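PDB 5EYN: fructokinase from Vibrio cholerae serotype O1, which catalyses the ATP-dependent phosphorylation of fructose, as a member of the PfkB family of carbohydrate kinases. Local coordinates for residues A[282-285]-A[286-289]; A[213-216]-A[217-220]. All blocks are in the same frame, centred on the assembly; numbering follows the deposited sequence.

Contact 1: residues A[282-285]-A[286-289]; sequences WHNQ and ATIL
W282, whose backbone meets the side chains of T287 and I288, carries an indole with the imidazole of H283 over one face: H283 NE2 stands 3.0 Å above the indole plane, offset toward the rim. In turn, W282 CE2 lies over one face of the H283 ring. Around the indole, Y168 and W138 meet it edge-to-face, so the buried indole sits among aromatic rings, while H283 is exposed. The carboxamide of N284 is the third flat group, and it faces the start of the helix. CG is anti to the backbone N (chi1 173°), a turn that carries OD1 over the first amides. N284 OD1 takes T287 N at 3.0 Å on a lone pair in the carbonyl plane, with a fairly straight N-H (155°). The bond from A286 N to N284 OD1, at 2.9 Å, is strongly bent and weak. The side chains of N284 and T287 cross at about a right angle, N284 CB lying 3.7 Å from T287 OG1. This is an N-cap: N284 caps the N-terminus of helix 285-302, which later carries the ADP-binding N296, and its own carbonyl starts the regular bonding by accepting I288 N. I288 is the buried apolar member. Its CG1 comes to 3.2 Å from W282 O, with CD1 reaching H283 O at 3.7 Å, the isoleucine thus lying against the loop's carbonyls. Next along the helix, L289 N bonds to Q285 O, and L289 CG packs 3.4 Å from that same oxygen. On the sheet side, L289 touches Q249 and V251 of strand 247-251, and Q285 rests on S247, its NE2 making a weak hydrogen bond to T244.

Contact 2: residues A[213-216]-A[217-220]; sequences TQSI and EEGL
G219 N bonds to S215 O at 2.9 Å and L220 N to I216 O at 2.7 Å, so the chain goes straight from the loop into alpha-helical turns. The side chain of S215 takes the amide one residue earlier, E218 N: OG, set between the backbone N and the carbonyl carbon (chi1 72°), accepts it at 3.1 Å with the N-H nearly straight on it (164°). E218 wraps close to the same hydroxyl. Its CG comes to 3.1 Å from S215 OG, and the chain then bends at chi2 (-71°) to carry the carboxylate away from the loop. T213 also meets E218, its CB 3.7 Å from E218 CB. T213 OG1 reaches over G219 and sits 3.4 Å from G219 CA, close to a residue that has no side chain to hold it off; the hydroxyl's hydrogen bond is with T211 OG1, at the end of the preceding helix. I216 and L220, one turn apart, lie side by side and point the same way, I216 CG2 touching L220 CD1 at 3.8 Å. Both rest on L241 of strand 240-244, which joins the short helix to the sheet; I216 also touches E204 of helix 204-211. The side chain of I216 is about 11 Å from the bound ADP, near the nucleotide site but not in contact with it. Taken together, these features are those of a serine N-cap opening helix 216-222, in the nucleotide-binding part of a ribokinase-type fold.

Overall arrangement
Contact 2 comes first along the chain, at the start of helix 216-222; contact 1 follows at the start of helix 285-302. Their centres are 24 Å apart and their nearest atoms about 12 Å, so they do not touch. What joins them is the antiparallel end of the nine-stranded sheet: contact 2 rests on strand 240-244, contact 1 on strand 247-251 with a weak bond to T244. Of the ADP-binding residues, T234 and G236 lie about 9 and 10 Å from the I216 side chain, and N296 about 9 Å from that of L289. Both helix starts thus lie in the part of the fold that holds the nucleotide, each set back from it.

Contact 1: residues A[282-285]-A[286-289]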
loop_
_atom_site.group_PDB
_atom_site.type_symbol
_atom_site.label_atom_id
_atom_site.label_comp_id
_atom_site.label_asym_id
_atom_site.label_seq_id
_atom_site.Cartn_x
_atom_site.Cartn_y
_atom_site.Cartn_z
ATOM N N TRP A 282 15.491 37.240 -6.366
ATOM C CA TRP A 282 14.195 36.765 -5.934
ATOM C C TRP A 282 13.628 37.553 -4.754
ATOM O O TRP A 282 12.424 37.532 -4.531
ATOM C CB TRP A 282 14.257 35.275 -5.635
ATOM C CG TRP A 282 14.926 34.894 -4.344
ATOM C CD1 TRP A 282 16.215 34.497 -4.181
ATOM C CD2 TRP A 282 14.324 34.840 -3.041
ATOM N NE1 TRP A 282 16.452 34.187 -2.865
ATOM C CE2 TRP A 282 15.309 34.400 -2.143
ATOM C CE3 TRP A 282 13.048 35.121 -2.553
ATOM C CZ2 TRP A 282 15.056 34.226 -0.783
ATOM C CZ3 TRP A 282 12.793 34.942 -1.203
ATOM C CH2 TRP A 282 13.790 34.502 -0.335
ATOM N N HIS A 283 14.476 38.254 -4.004
ATOM C CA HIS A 283 13.988 39.033 -2.869
ATOM C C HIS A 283 13.191 40.267 -3.283
ATOM O O HIS A 283 12.536 40.898 -2.457
ATOM C CB HIS A 283 15.150 39.505 -1.998
ATOM C CG HIS A 283 15.930 38.394 -1.370
ATOM N ND1 HIS A 283 17.132 37.955 -1.878
ATOM C CD2 HIS A 283 15.677 37.628 -0.284
ATOM C CE1 HIS A 283 17.591 36.968 -1.129
ATOM N NE2 HIS A 283 16.726 36.751 -0.154
ATOM N N ASN A 284 13.252 40.619 -4.555
ATOM C CA ASN A 284 12.608 41.832 -5.025
ATOM C C ASN A 284 11.088 41.696 -4.911
ATOM O O ASN A 284 10.514 40.673 -5.287
ATOM C CB ASN A 284 13.017 42.093 -6.469
ATOM C CG ASN A 284 12.261 43.237 -7.083
ATOM O OD1 ASN A 284 11.160 43.057 -7.595
ATOM N ND2 ASN A 284 12.851 44.426 -7.045
ATOM N N GLN A 285 10.430 42.728 -4.397
ATOM C CA GLN A 285 9.008 42.619 -4.105
ATOM C C GLN A 285 8.183 42.369 -5.377
ATOM O O GLN A 285 7.273 41.552 -5.359
ATOM C CB GLN A 285 8.517 43.845 -3.327
ATOM C CG GLN A 285 7.201 43.633 -2.578
ATOM C CD GLN A 285 7.281 42.580 -1.465
ATOM O OE1 GLN A 285 8.356 42.069 -1.136
ATOM N NE2 GLN A 285 6.135 42.256 -0.885
ATOM N N ALA A 286 8.527 43.023 -6.485
ATOM C CA ALA A 286 7.810 42.809 -7.741
ATOM C C ALA A 286 7.955 41.368 -8.211
ATOM O O ALA A 286 7.006 40.764 -8.706
ATOM C CB ALA A 286 8.316 43.764 -8.814
ATOM N N THR A 287 9.158 40.824 -8.066
ATOM C CA THR A 287 9.418 39.445 -8.442
ATOM C C THR A 287 8.567 38.498 -7.595
ATOM O O THR A 287 7.975 37.554 -8.100
ATOM C CB THR A 287 10.911 39.110 -8.249
ATOM O OG1 THR A 287 11.689 39.912 -9.137
ATOM C CG2 THR A 287 11.200 37.642 -8.522
ATOM N N ILE A 288 8.532 38.733 -6.292
ATOM C CA ILE A 288 7.758 37.881 -5.405
ATOM C C ILE A 288 6.272 37.940 -5.757
ATOM O O ILE A 288 5.604 36.906 -5.831
ATOM C CB ILE A 288 7.999 38.285 -3.951
ATOM C CG1 ILE A 288 9.405 37.850 -3.548
ATOM C CG2 ILE A 288 6.944 37.693 -3.027
ATOM C CD1 ILE A 288 9.841 38.378 -2.211
ATOM N N LEU A 289 5.734 39.136 -5.947
ATOM C CA LEU A 289 4.296 39.231 -6.185
ATOM C C LEU A 289 3.909 38.587 -7.513
ATOM O O LEU A 289 2.862 37.951 -7.620
ATOM C CB LEU A 289 3.843 40.686 -6.140
ATOM C CG LEU A 289 3.943 41.353 -4.768
ATOM C CD1 LEU A 289 3.649 42.829 -4.920
ATOM C CD2 LEU A 289 2.989 40.728 -3.764
#

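Contact 2: residues A[213-216]-A[217-220]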
loop_
_atom_site.group_PDB
_atom_site.type_symbol
_atom_site.label_atom_id
_atom_site.label_comp_id
_atom_site.label_asym_id
_atom_site.label_seq_id
_atom_site.Cartn_x
_atom_site.Cartn_y
_atom_site.Cartn_z
ATOM N N THR A 213 -2.965 29.103 17.101
ATOM C CA THR A 213 -3.739 30.330 17.029
ATOM C C THR A 213 -5.050 30.111 16.282
ATOM O O THR A 213 -5.283 29.047 15.709
ATOM C CB THR A 213 -2.944 31.445 16.331
ATOM O OG1 THR A 213 -2.586 31.027 15.017
ATOM C CG2 THR A 213 -1.678 31.776 17.097
ATOM N N GLN A 214 -5.893 31.140 16.276
ATOM C CA GLN A 214 -7.228 31.029 15.708
ATOM C C GLN A 214 -7.440 31.940 14.510
ATOM O O GLN A 214 -8.551 32.028 13.986
ATOM C CB GLN A 214 -8.280 31.336 16.780
ATOM C CG GLN A 214 -8.233 30.388 17.978
ATOM C CD GLN A 214 -8.533 28.946 17.603
ATOM O OE1 GLN A 214 -9.411 28.678 16.790
ATOM N NE2 GLN A 214 -7.775 28.012 18.172
ATOM N N SER A 215 -6.379 32.614 14.068
ATOM C CA SER A 215 -6.469 33.489 12.911
ATOM C C SER A 215 -5.110 33.609 12.243
ATOM O O SER A 215 -4.077 33.354 12.862
ATOM C CB SER A 215 -6.944 34.875 13.326
ATOM O OG SER A 215 -5.923 35.565 14.019
ATOM N N ILE A 216 -5.118 34.003 10.975
ATOM C CA ILE A 216 -3.882 34.215 10.231
ATOM C C ILE A 216 -3.067 35.349 10.870
ATOM O O ILE A 216 -1.849 35.239 11.036
ATOM C CB ILE A 216 -4.177 34.532 8.753
ATOM C CG1 ILE A 216 -4.787 33.308 8.068
ATOM C CG2 ILE A 216 -2.913 34.934 8.037
ATOM C CD1 ILE A 216 -5.279 33.574 6.680
ATOM N N GLU A 217 -3.748 36.426 11.246
ATOM C CA GLU A 217 -3.096 37.556 11.900
ATOM C C GLU A 217 -2.315 37.083 13.123
ATOM O O GLU A 217 -1.144 37.410 13.293
ATOM C CB GLU A 217 -4.142 38.590 12.316
ATOM C CG GLU A 217 -3.605 39.766 13.114
ATOM C CD GLU A 217 -4.690 40.787 13.436
ATOM O OE1 GLU A 217 -5.646 40.443 14.163
ATOM O OE2 GLU A 217 -4.595 41.932 12.948
ATOM N N GLU A 218 -2.961 36.304 13.980
ATOM C CA GLU A 218 -2.290 35.811 15.168
ATOM C C GLU A 218 -1.176 34.827 14.821
ATOM O O GLU A 218 -0.119 34.832 15.448
ATOM C CB GLU A 218 -3.299 35.162 16.120
ATOM C CG GLU A 218 -4.339 36.127 16.671
ATOM C CD GLU A 218 -3.756 37.107 17.669
ATOM O OE1 GLU A 218 -2.618 36.874 18.132
ATOM O OE2 GLU A 218 -4.429 38.114 17.986
ATOM N N GLY A 219 -1.404 33.982 13.822
ATOM C CA GLY A 219 -0.370 33.060 13.391
ATOM C C GLY A 219 0.865 33.776 12.865
ATOM O O GLY A 219 1.994 33.394 13.172
ATOM N N LEU A 220 0.663 34.818 12.069
ATOM C CA LEU A 220 1.792 35.567 11.524
ATOM C C LEU A 220 2.561 36.271 12.643
ATOM O O LEU A 220 3.789 36.344 12.616
ATOM C CB LEU A 220 1.316 36.575 10.483
ATOM C CG LEU A 220 0.838 35.954 9.170
ATOM C CD1 LEU A 220 0.255 37.014 8.263
ATOM C CD2 LEU A 220 1.974 35.217 8.460
#